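Side-chain contacts in Alp7A (Bacillus subtilis, PDB 5EC0), which binds ADP as a bacterial relative of actin and probably forms cytoskeletal filaments that segregate plasmids: residues 12-17 with 23-28; 131-136 with 141-146; 309-314 with 343-348. All blocks are in the same frame, centred on the assembly; numbering follows the deposited sequence. Where two conformers were deposited one is given.

Contact 1. Residues 12-17 with 23-28. With ADP (adenosine-5'-diphosphate), chain D.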
loop_
_atom_site.group_PDB
_atom_site.type_symbol
_atom_site.label_atom_id
_atom_site.label_comp_id
_atom_site.label_asym_id
_atom_site.label_seq_id
_atom_site.Cartn_x
_atom_site.Cartn_y
_atom_site.Cartn_z
ATOM N N ASN A 12 3.769 -4.417 -1.320
ATOM C CA ASN A 12 4.570 -5.625 -1.200
ATOM C C ASN A 12 4.208 -6.364 0.086
ATOM O O ASN A 12 4.350 -7.581 0.169
ATOM C CB ASN A 12 6.067 -5.296 -1.214
ATOM C CG ASN A 12 6.468 -4.391 -2.378
ATOM O OD1 ASN A 12 6.048 -4.594 -3.517
ATOM N ND2 ASN A 12 7.295 -3.390 -2.089
ATOM N N SER A 13 3.739 -5.614 1.083
ATOM C CA SER A 13 3.423 -6.165 2.396
ATOM C C SER A 13 1.924 -6.408 2.544
ATOM O O SER A 13 1.491 -7.482 2.967
ATOM C CB SER A 13 3.914 -5.228 3.498
ATOM O OG SER A 13 3.479 -5.656 4.776
ATOM N N MET A 14 1.143 -5.400 2.179
ATOM C CA MET A 14 -0.306 -5.471 2.240
ATOM C C MET A 14 -0.921 -4.977 0.927
ATOM O O MET A 14 -0.492 -3.982 0.370
ATOM C CB MET A 14 -0.855 -4.625 3.406
ATOM C CG MET A 14 -0.419 -5.051 4.810
ATOM S SD MET A 14 -0.971 -6.691 5.354
ATOM C CE MET A 14 -2.718 -6.431 5.538
ATOM N N TYR A 15 -1.911 -5.712 0.445
ATOM C CA TYR A 15 -2.917 -5.219 -0.475
ATOM C C TYR A 15 -3.868 -4.329 0.329
ATOM O O TYR A 15 -4.357 -4.758 1.364
ATOM C CB TYR A 15 -3.674 -6.399 -1.112
ATOM C CG TYR A 15 -4.944 -6.031 -1.842
ATOM C CD1 TYR A 15 -6.142 -5.846 -1.155
ATOM C CD2 TYR A 15 -4.950 -5.885 -3.219
ATOM C CE1 TYR A 15 -7.307 -5.506 -1.822
ATOM C CE2 TYR A 15 -6.121 -5.561 -3.904
ATOM C CZ TYR A 15 -7.290 -5.360 -3.194
ATOM O OH TYR A 15 -8.439 -5.037 -3.859
ATOM N N MET A 16 -4.118 -3.103 -0.129
ATOM C CA MET A 16 -5.031 -2.209 0.581
ATOM C C MET A 16 -5.958 -1.586 -0.421
ATOM O O MET A 16 -5.544 -1.283 -1.554
ATOM C CB MET A 16 -4.267 -1.125 1.358
ATOM C CG MET A 16 -3.003 -1.623 2.086
ATOM S SD MET A 16 -2.190 -0.291 2.962
ATOM C CE MET A 16 -1.884 0.817 1.600
ATOM N N ASN A 17 -7.209 -1.369 -0.037
ATOM C CA ASN A 17 -8.071 -0.813 -1.048
ATOM C C ASN A 17 -9.160 0.027 -0.352
ATOM O O ASN A 17 -9.556 -0.250 0.783
ATOM C CB ASN A 17 -8.665 -1.959 -1.901
ATOM C CG ASN A 17 -9.661 -2.802 -1.128
ATOM O OD1 ASN A 17 -10.752 -2.335 -0.800
ATOM N ND2 ASN A 17 -9.164 -3.852 -0.538
ATOM N N PHE A 23 -12.522 1.036 3.888
ATOM C CA PHE A 23 -11.178 0.472 3.959
ATOM C C PHE A 23 -11.100 -0.973 4.491
ATOM O O PHE A 23 -11.738 -1.325 5.487
ATOM C CB PHE A 23 -10.285 1.368 4.830
ATOM C CG PHE A 23 -8.892 0.829 5.023
ATOM C CD1 PHE A 23 -7.903 1.075 4.072
ATOM C CD2 PHE A 23 -8.571 0.069 6.149
ATOM C CE1 PHE A 23 -6.612 0.572 4.229
ATOM C CE2 PHE A 23 -7.284 -0.447 6.318
ATOM C CZ PHE A 23 -6.300 -0.193 5.358
ATOM N N PHE A 24 -10.313 -1.805 3.810
ATOM C CA PHE A 24 -9.815 -3.051 4.390
ATOM C C PHE A 24 -8.551 -3.437 3.639
ATOM O O PHE A 24 -8.264 -2.893 2.573
ATOM C CB PHE A 24 -10.863 -4.190 4.349
ATOM C CG PHE A 24 -11.195 -4.674 2.963
ATOM C CD1 PHE A 24 -10.414 -5.644 2.345
ATOM C CD2 PHE A 24 -12.303 -4.181 2.285
ATOM C CE1 PHE A 24 -10.723 -6.105 1.068
ATOM C CE2 PHE A 24 -12.626 -4.652 1.011
ATOM C CZ PHE A 24 -11.828 -5.616 0.402
ATOM N N GLU A 25 -7.791 -4.358 4.216
ATOM C CA GLU A 25 -6.531 -4.793 3.640
ATOM C C GLU A 25 -6.326 -6.289 3.868
ATOM O O GLU A 25 -6.963 -6.888 4.726
ATOM C CB GLU A 25 -5.363 -3.993 4.224
ATOM C CG GLU A 25 -5.354 -3.870 5.734
ATOM C CD GLU A 25 -4.130 -3.115 6.255
ATOM O OE1 GLU A 25 -3.169 -2.951 5.487
ATOM O OE2 GLU A 25 -4.121 -2.684 7.432
ATOM N N LEU A 26 -5.440 -6.874 3.076
ATOM C CA LEU A 26 -5.196 -8.308 3.051
ATOM C C LEU A 26 -3.717 -8.514 2.929
ATOM O O LEU A 26 -3.049 -7.725 2.260
ATOM C CB LEU A 26 -5.880 -8.988 1.851
ATOM C CG LEU A 26 -7.383 -8.880 1.590
ATOM C CD1 LEU A 26 -7.712 -9.400 0.191
ATOM C CD2 LEU A 26 -8.140 -9.659 2.646
ATOM N N PRO A 27 -3.197 -9.582 3.545
ATOM C CA PRO A 27 -1.818 -9.995 3.275
ATOM C C PRO A 27 -1.631 -10.220 1.779
ATOM O O PRO A 27 -2.573 -10.666 1.124
ATOM C CB PRO A 27 -1.676 -11.302 4.059
ATOM C CG PRO A 27 -2.693 -11.199 5.145
ATOM C CD PRO A 27 -3.839 -10.408 4.583
ATOM N N THR A 28 -0.446 -9.924 1.255
ATOM C CA THR A 28 -0.202 -9.957 -0.195
ATOM C C THR A 28 -0.119 -11.373 -0.783
ATOM O O THR A 28 -0.316 -11.568 -1.980
ATOM C CB THR A 28 1.099 -9.170 -0.532
ATOM O OG1 THR A 28 0.929 -7.799 -0.156
ATOM C CG2 THR A 28 1.425 -9.213 -2.015
HETATM P PB ADP D . 5.768 -2.190 1.125
HETATM O O1B ADP D . 4.490 -2.090 0.300
HETATM O O2B ADP D . 7.071 -2.147 0.345
HETATM O O3B ADP D . 5.797 -3.277 2.173
HETATM P PA ADP D . 4.592 -0.305 2.982
HETATM O O1A ADP D . 3.353 -1.165 2.863
HETATM O O2A ADP D . 4.481 1.206 2.881
HETATM O O3A ADP D . 5.764 -0.816 1.984
HETATM O "O5'" ADP D . 5.315 -0.637 4.366
HETATM C "C5'" ADP D . 5.174 -1.890 5.022
HETATM C "C4'" ADP D . 5.690 -1.634 6.422
HETATM O "O4'" ADP D . 4.705 -0.883 7.126
HETATM C "C3'" ADP D . 5.915 -2.883 7.252
HETATM O "O3'" ADP D . 7.294 -3.252 7.237
HETATM C "C2'" ADP D . 5.509 -2.479 8.656
HETATM O "O2'" ADP D . 6.694 -2.399 9.449
HETATM C "C1'" ADP D . 4.892 -1.092 8.519
HETATM N N9 ADP D . 3.590 -0.929 9.204
HETATM C C8 ADP D . 3.306 0.130 9.992
HETATM N N7 ADP D . 2.052 0.044 10.490
HETATM C C5 ADP D . 1.510 -1.083 10.003
HETATM C C6 ADP D . 0.198 -1.740 10.162
HETATM N N6 ADP D . -0.752 -1.165 10.948
HETATM N N1 ADP D . -0.000 -2.901 9.499
HETATM C C2 ADP D . 0.971 -3.448 8.733
HETATM N N3 ADP D . 2.201 -2.909 8.537
HETATM C C4 ADP D . 2.523 -1.734 9.152
#
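Tyr15 and Leu26 form a hydrogen-bonded antiparallel pair in which each backbone N-H is taken by the other's carbonyl: Tyr15 N to Leu26 O and Leu26 N to Tyr15 O are both 2.9 Å. Asn17 and Phe24 are paired less evenly. Asn17 N gives to Phe24 O at 3.2 Å, whereas the return bond from Phe24 N to Asn17 O is weak. The Asn17 amide stands steeply over one face of the Phe24 ring, its plane 78° from that of the ring, with Asn17 ND2 3.2 Å from Phe24 CE1. Its exact setting is doubtful, because ND2 is modelled too close to Tyr15, and the buried OD1 has no partner in the model. The strands 14-19 and 22-33 make a beta hairpin of the actin-like fold, and the turn leading into it supplies a phosphate-binding loop for ADP. Here Asn12 grips the beta-phosphate twice, through its backbone N to O1B (2.9 Å) and through ND2 to O2B (2.7 Å). Thr28 backs this loop, its OG1 hydrogen-bonded to Gly11 O. Met16 and Glu25 lie side by side on the face of the sheet away from Tyr15 and Leu26. Glu25 OE1 comes 3.5 Å from Met14 CE, since Met14 is bent at both chi2 and chi3 and curls back over the neighbouring strand; OE2 is held in a salt bridge by Arg362 of the nucleotide pocket. With an alanine in place of Phe24 the ring under the Asn17 amide is gone, which would probably let the amide turn and open a gap toward helix 95-112, where Phe24 meets Tyr107 edge-to-face and packs on Ala104.

Contact 2. Residues 131-136 with 141-146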
loop_
_atom_site.group_PDB
_atom_site.type_symbol
_atom_site.label_atom_id
_atom_site.label_comp_id
_atom_site.label_asym_id
_atom_site.label_seq_id
_atom_site.Cartn_x
_atom_site.Cartn_y
_atom_site.Cartn_z
ATOM N N ILE A 131 7.615 3.072 -8.733
ATOM C CA ILE A 131 8.596 3.773 -9.547
ATOM C C ILE A 131 9.679 2.834 -10.064
ATOM O O ILE A 131 10.162 2.996 -11.192
ATOM C CB ILE A 131 9.206 4.964 -8.759
ATOM C CG1 ILE A 131 8.124 6.019 -8.535
ATOM C CG2 ILE A 131 10.398 5.599 -9.500
ATOM C CD1 ILE A 131 8.522 7.108 -7.580
ATOM N N TRP A 132 10.042 1.826 -9.279
ATOM C CA TRP A 132 11.120 0.946 -9.704
ATOM C C TRP A 132 10.682 0.178 -10.953
ATOM O O TRP A 132 11.500 -0.160 -11.804
ATOM C CB TRP A 132 11.539 -0.023 -8.587
ATOM C CG TRP A 132 10.499 -1.065 -8.217
ATOM C CD1 TRP A 132 9.660 -1.037 -7.133
ATOM C CD2 TRP A 132 10.204 -2.289 -8.918
ATOM N NE1 TRP A 132 8.872 -2.161 -7.118
ATOM C CE2 TRP A 132 9.178 -2.937 -8.196
ATOM C CE3 TRP A 132 10.712 -2.890 -10.077
ATOM C CZ2 TRP A 132 8.645 -4.165 -8.606
ATOM C CZ3 TRP A 132 10.172 -4.108 -10.487
ATOM C CH2 TRP A 132 9.150 -4.732 -9.749
ATOM N N LEU A 133 9.387 -0.100 -11.059
ATOM C CA LEU A 133 8.873 -0.755 -12.255
ATOM C C LEU A 133 8.741 0.224 -13.442
ATOM O O LEU A 133 9.118 -0.105 -14.550
ATOM C CB LEU A 133 7.531 -1.421 -11.949
ATOM C CG LEU A 133 6.959 -2.288 -13.064
ATOM C CD1 LEU A 133 8.037 -3.207 -13.646
ATOM C CD2 LEU A 133 5.825 -3.108 -12.533
ATOM N N LEU A 134 8.215 1.424 -13.207
ATOM C CA LEU A 134 8.061 2.414 -14.281
ATOM C C LEU A 134 9.386 2.862 -14.911
ATOM O O LEU A 134 9.475 3.045 -16.125
ATOM C CB LEU A 134 7.301 3.637 -13.761
ATOM C CG LEU A 134 5.827 3.326 -13.451
ATOM C CD1 LEU A 134 5.184 4.373 -12.555
ATOM C CD2 LEU A 134 5.003 3.156 -14.734
ATOM N N LYS A 135 10.414 3.034 -14.090
ATOM C CA LYS A 135 11.703 3.548 -14.561
ATOM C C LYS A 135 12.426 2.615 -15.525
ATOM O O LYS A 135 13.347 3.025 -16.206
ATOM C CB LYS A 135 12.620 3.843 -13.374
ATOM C CG LYS A 135 12.215 5.048 -12.578
ATOM C CD LYS A 135 12.717 6.330 -13.200
ATOM C CE LYS A 135 14.163 6.593 -12.826
ATOM N NZ LYS A 135 14.532 8.005 -13.146
ATOM N N LYS A 136 12.011 1.356 -15.580
ATOM C CA LYS A 136 12.604 0.410 -16.512
ATOM C C LYS A 136 12.219 0.710 -17.961
ATOM O O LYS A 136 12.871 0.242 -18.878
ATOM C CB LYS A 136 12.197 -1.013 -16.143
ATOM C CG LYS A 136 12.872 -1.511 -14.882
ATOM C CD LYS A 136 12.268 -2.816 -14.413
ATOM C CE LYS A 136 13.358 -3.746 -13.905
ATOM N NZ LYS A 136 14.354 -3.013 -13.072
ATOM N N SER A 141 3.608 6.291 -19.244
ATOM C CA SER A 141 2.185 6.319 -19.554
ATOM C C SER A 141 1.703 5.009 -20.156
ATOM O O SER A 141 0.592 4.556 -19.872
ATOM C CB SER A 141 1.881 7.475 -20.510
ATOM O OG SER A 141 2.590 7.313 -21.732
ATOM N N GLU A 142 2.540 4.398 -20.977
ATOM C CA GLU A 142 2.154 3.170 -21.673
ATOM C C GLU A 142 2.097 1.980 -20.716
ATOM O O GLU A 142 1.214 1.123 -20.838
ATOM C CB GLU A 142 3.110 2.878 -22.830
ATOM C CG GLU A 142 3.130 3.983 -23.864
ATOM C CD GLU A 142 1.737 4.313 -24.348
ATOM O OE1 GLU A 142 1.040 3.397 -24.831
ATOM O OE2 GLU A 142 1.327 5.487 -24.214
ATOM N N MET A 143 3.021 1.914 -19.765
ATOM C CA MET A 143 2.959 0.868 -18.749
ATOM C C MET A 143 1.720 1.083 -17.877
ATOM O O MET A 143 1.008 0.131 -17.550
ATOM C CB MET A 143 4.226 0.837 -17.881
ATOM C CG MET A 143 4.372 -0.479 -17.079
ATOM S SD MET A 143 5.882 -0.662 -16.092
ATOM C CE MET A 143 7.161 -0.728 -17.356
ATOM N N GLN A 144 1.453 2.335 -17.515
ATOM C CA GLN A 144 0.273 2.632 -16.685
ATOM C C GLN A 144 -1.023 2.262 -17.434
ATOM O O GLN A 144 -1.968 1.754 -16.833
ATOM C CB GLN A 144 0.235 4.113 -16.275
ATOM C CG GLN A 144 1.445 4.629 -15.491
ATOM C CD GLN A 144 1.453 6.163 -15.349
ATOM O OE1 GLN A 144 2.379 6.831 -15.805
ATOM N NE2 GLN A 144 0.416 6.719 -14.714
ATOM N N LYS A 145 -1.059 2.520 -18.743
ATOM C CA LYS A 145 -2.194 2.114 -19.576
ATOM C C LYS A 145 -2.391 0.583 -19.618
ATOM O O LYS A 145 -3.515 0.098 -19.525
ATOM C CB LYS A 145 -2.040 2.654 -21.014
ATOM C CG LYS A 145 -2.474 4.111 -21.189
ATOM C CD LYS A 145 -2.647 4.465 -22.656
ATOM C CE LYS A 145 -1.726 5.602 -23.086
ATOM N NZ LYS A 145 -1.821 5.884 -24.556
ATOM N N ARG A 146 -1.308 -0.172 -19.770
ATOM C CA ARG A 146 -1.421 -1.625 -19.751
ATOM C C ARG A 146 -1.884 -2.107 -18.369
ATOM O O ARG A 146 -2.678 -3.045 -18.262
ATOM C CB ARG A 146 -0.097 -2.292 -20.152
ATOM C CG ARG A 146 0.266 -2.109 -21.639
ATOM C CD ARG A 146 1.453 -2.981 -22.084
ATOM N NE ARG A 146 2.730 -2.465 -21.593
ATOM C CZ ARG A 146 3.469 -1.558 -22.229
ATOM N NH1 ARG A 146 3.065 -1.053 -23.394
ATOM N NH2 ARG A 146 4.609 -1.151 -21.693
#
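The pair of consecutive helices 131-134 and 140-149, joined by a short loop, is held by Leu133 and Leu134 against Met143 and Gln144. The CB of Met143 is directed toward helix 131-134. Its CG is anti to the backbone N (chi1 -164°) and the chain runs out extended before bending at chi3. The outer end of this side chain is less certain, since two conformers were modelled; in the one described, Met143 SD lies 3.6 Å from Leu133 CG, and Met143 CE lies 3.5 Å from Leu133 O. Leu134 covers the base of the same side chain, with Leu134 CD2 4.0 Å from Met143 CB. That methyl also touches Gln144, 3.9 Å from its CG, the two side chains crossing at about a right angle. No hydrogen bond spans the two segments; the polar end of Gln144 turns to strand 166-179, where NE2 is bonded to Cys177 O. Leu134 and Met143 both rest on Leu129, while Leu134 and Gln144 both touch Ile179. The arrangement is plain apolar packing of a helical pair against a beta sheet, here the larger sheet of an actin-like fold.

Contact 3. Residues 309-314 with 343-348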
loop_
_atom_site.group_PDB
_atom_site.type_symbol
_atom_site.label_atom_id
_atom_site.label_comp_id
_atom_site.label_asym_id
_atom_site.label_seq_id
_atom_site.Cartn_x
_atom_site.Cartn_y
_atom_site.Cartn_z
ATOM N N GLN A 309 20.374 8.933 2.408
ATOM C CA GLN A 309 19.964 8.595 1.050
ATOM C C GLN A 309 19.127 9.721 0.445
ATOM O O GLN A 309 19.382 10.161 -0.673
ATOM C CB GLN A 309 19.160 7.291 1.024
ATOM C CG GLN A 309 19.973 6.010 0.885
ATOM C CD GLN A 309 19.086 4.755 0.889
ATOM O OE1 GLN A 309 17.846 4.841 0.900
ATOM N NE2 GLN A 309 19.721 3.586 0.881
ATOM N N ALA A 310 18.132 10.186 1.196
ATOM C CA ALA A 310 17.213 11.209 0.716
ATOM C C ALA A 310 17.948 12.507 0.441
ATOM O O ALA A 310 17.719 13.168 -0.577
ATOM C CB ALA A 310 16.100 11.442 1.724
ATOM N N GLU A 311 18.834 12.864 1.362
ATOM C CA GLU A 311 19.658 14.052 1.225
ATOM C C GLU A 311 20.495 13.979 -0.056
ATOM O O GLU A 311 20.652 14.975 -0.762
ATOM C CB GLU A 311 20.559 14.216 2.458
ATOM C CG GLU A 311 21.387 15.505 2.482
ATOM C CD GLU A 311 22.194 15.658 3.763
ATOM O OE1 GLU A 311 21.744 15.144 4.811
ATOM O OE2 GLU A 311 23.271 16.293 3.723
ATOM N N ASN A 312 21.014 12.793 -0.362
ATOM C CA ASN A 312 21.943 12.630 -1.487
ATOM C C ASN A 312 21.272 12.292 -2.813
ATOM O O ASN A 312 21.912 12.314 -3.863
ATOM C CB ASN A 312 22.968 11.543 -1.171
ATOM C CG ASN A 312 23.881 11.919 -0.030
ATOM O OD1 ASN A 312 24.202 13.095 0.162
ATOM N ND2 ASN A 312 24.314 10.920 0.736
ATOM N N THR A 313 19.989 11.961 -2.758
ATOM C CA THR A 313 19.265 11.536 -3.945
ATOM C C THR A 313 19.034 12.717 -4.862
ATOM O O THR A 313 19.219 12.628 -6.069
ATOM C CB THR A 313 17.916 10.896 -3.579
ATOM O OG1 THR A 313 18.144 9.575 -3.076
ATOM C CG2 THR A 313 17.009 10.815 -4.797
ATOM N N PHE A 314 18.611 13.826 -4.275
ATOM C CA PHE A 314 18.392 15.045 -5.030
ATOM C C PHE A 314 19.284 16.110 -4.405
ATOM O O PHE A 314 18.942 16.694 -3.368
ATOM C CB PHE A 314 16.912 15.462 -5.019
ATOM C CG PHE A 314 15.979 14.452 -5.646
ATOM C CD1 PHE A 314 16.050 14.168 -7.005
ATOM C CD2 PHE A 314 15.022 13.796 -4.878
ATOM C CE1 PHE A 314 15.194 13.236 -7.583
ATOM C CE2 PHE A 314 14.155 12.859 -5.447
ATOM C CZ PHE A 314 14.240 12.580 -6.797
ATOM N N GLU A 343 17.322 16.098 13.958
ATOM C CA GLU A 343 17.713 17.101 14.927
ATOM C C GLU A 343 19.210 17.050 15.198
ATOM O O GLU A 343 19.843 18.093 15.340
ATOM C CB GLU A 343 16.946 16.937 16.229
ATOM C CG GLU A 343 17.214 18.094 17.176
ATOM C CD GLU A 343 16.591 17.903 18.531
ATOM O OE1 GLU A 343 15.345 17.879 18.609
ATOM O OE2 GLU A 343 17.348 17.792 19.520
ATOM N N GLU A 344 19.778 15.845 15.265
ATOM C CA GLU A 344 21.226 15.689 15.490
ATOM C C GLU A 344 22.027 16.210 14.308
ATOM O O GLU A 344 23.130 16.720 14.461
ATOM C CB GLU A 344 21.608 14.222 15.728
ATOM C CG GLU A 344 21.204 13.631 17.068
ATOM C CD GLU A 344 21.588 12.156 17.183
ATOM O OE1 GLU A 344 21.820 11.517 16.130
ATOM O OE2 GLU A 344 21.672 11.639 18.317
ATOM N N ARG A 345 21.449 16.069 13.123
ATOM C CA ARG A 345 22.162 16.289 11.885
ATOM C C ARG A 345 22.029 17.727 11.389
ATOM O O ARG A 345 22.963 18.273 10.809
ATOM C CB ARG A 345 21.645 15.302 10.833
ATOM C CG ARG A 345 22.652 14.873 9.796
ATOM C CD ARG A 345 22.072 13.774 8.914
ATOM N NE ARG A 345 22.693 13.752 7.592
ATOM C CZ ARG A 345 23.841 13.143 7.322
ATOM N NH1 ARG A 345 24.502 12.512 8.287
ATOM N NH2 ARG A 345 24.335 13.174 6.093
ATOM N N TYR A 346 20.872 18.345 11.618
ATOM C CA TYR A 346 20.610 19.672 11.062
ATOM C C TYR A 346 20.242 20.722 12.114
ATOM O O TYR A 346 20.066 21.904 11.792
ATOM C CB TYR A 346 19.487 19.600 10.021
ATOM C CG TYR A 346 19.644 18.511 8.974
ATOM C CD1 TYR A 346 20.697 18.541 8.062
ATOM C CD2 TYR A 346 18.724 17.466 8.883
ATOM C CE1 TYR A 346 20.841 17.551 7.097
ATOM C CE2 TYR A 346 18.853 16.476 7.918
ATOM C CZ TYR A 346 19.916 16.521 7.027
ATOM O OH TYR A 346 20.054 15.538 6.065
ATOM N N GLY A 347 20.112 20.297 13.366
ATOM C CA GLY A 347 19.625 21.189 14.404
ATOM C C GLY A 347 18.115 21.101 14.549
ATOM O O GLY A 347 17.429 20.605 13.655
ATOM N N ARG A 348 17.594 21.584 15.675
ATOM C CA ARG A 348 16.172 21.442 15.985
ATOM C C ARG A 348 15.261 22.212 15.028
ATOM O O ARG A 348 14.231 21.693 14.585
ATOM C CB ARG A 348 15.902 21.885 17.423
ATOM C CG ARG A 348 14.472 21.652 17.889
ATOM C CD ARG A 348 13.806 22.976 18.227
ATOM N NE ARG A 348 12.416 22.825 18.652
ATOM C CZ ARG A 348 11.715 23.772 19.275
ATOM N NH1 ARG A 348 10.455 23.543 19.621
ATOM N NH2 ARG A 348 12.271 24.945 19.560
#
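Glu311 reaches from helix 292-313 to Arg345 and Tyr346 at the end of helix 335-346, the two sides coming from opposite directions. The backbones stay well apart, with Glu311 CA and Arg345 CA 11.2 Å from each other, so long side chains do all the bridging. Glu311 is fully stretched, CG anti to the backbone N (chi1 -175°) and the chain extended beyond it, which carries the carboxylate across. The tightly packed part is the Tyr346 ring: Arg345 CB lies over the centre of one of its faces, its side chain packs on Ile307, and it meets His355 with nearly parallel rings. Glu311 OE1 approaches the edge of this ring, but it is modelled implausibly near the phenol OH, so the detail of that meeting is doubtful. The solvent side is Arg345, an exposed residue whose guanidinium presents its edge to the same oxygen. Arg345 NE donates to Glu311 OE1 at 3.3 Å, a salt bridge, and Arg345 NH2 adds a weak bond to it at 3.5 Å, both subject to the uncertainty in OE1. The two nitrogens thus converge on one oxygen, with the carboxylate and guanidinium planes 59° apart, rather than each taking its own. On another flank of helix 292-313 Ala310 and Thr313 rest on strand 218-223, placing the bridge on the outer surface of this helical layer.

Overall arrangement
From the N terminus the three contacts follow in series: none encloses or crosses another. Contact 1 closes the short turn of a hairpin in the larger sheet, right after the chain has passed the nucleotide. Contact 2 comes about a hundred residues later and closes another short loop, packing two short consecutive helices beside strands 119-129 and 166-179; its nearest atoms come within about 5 Å of contact 1. Contact 3 spans a longer loop, which includes strand 322-327, and joins two helices. Its centre lies about 31 Å from that of contact 1 and 30 Å from that of contact 2. Contact 1 is part of the eight-stranded sheet, contact 2 packs against it, and contact 3 lies beside the second sheet.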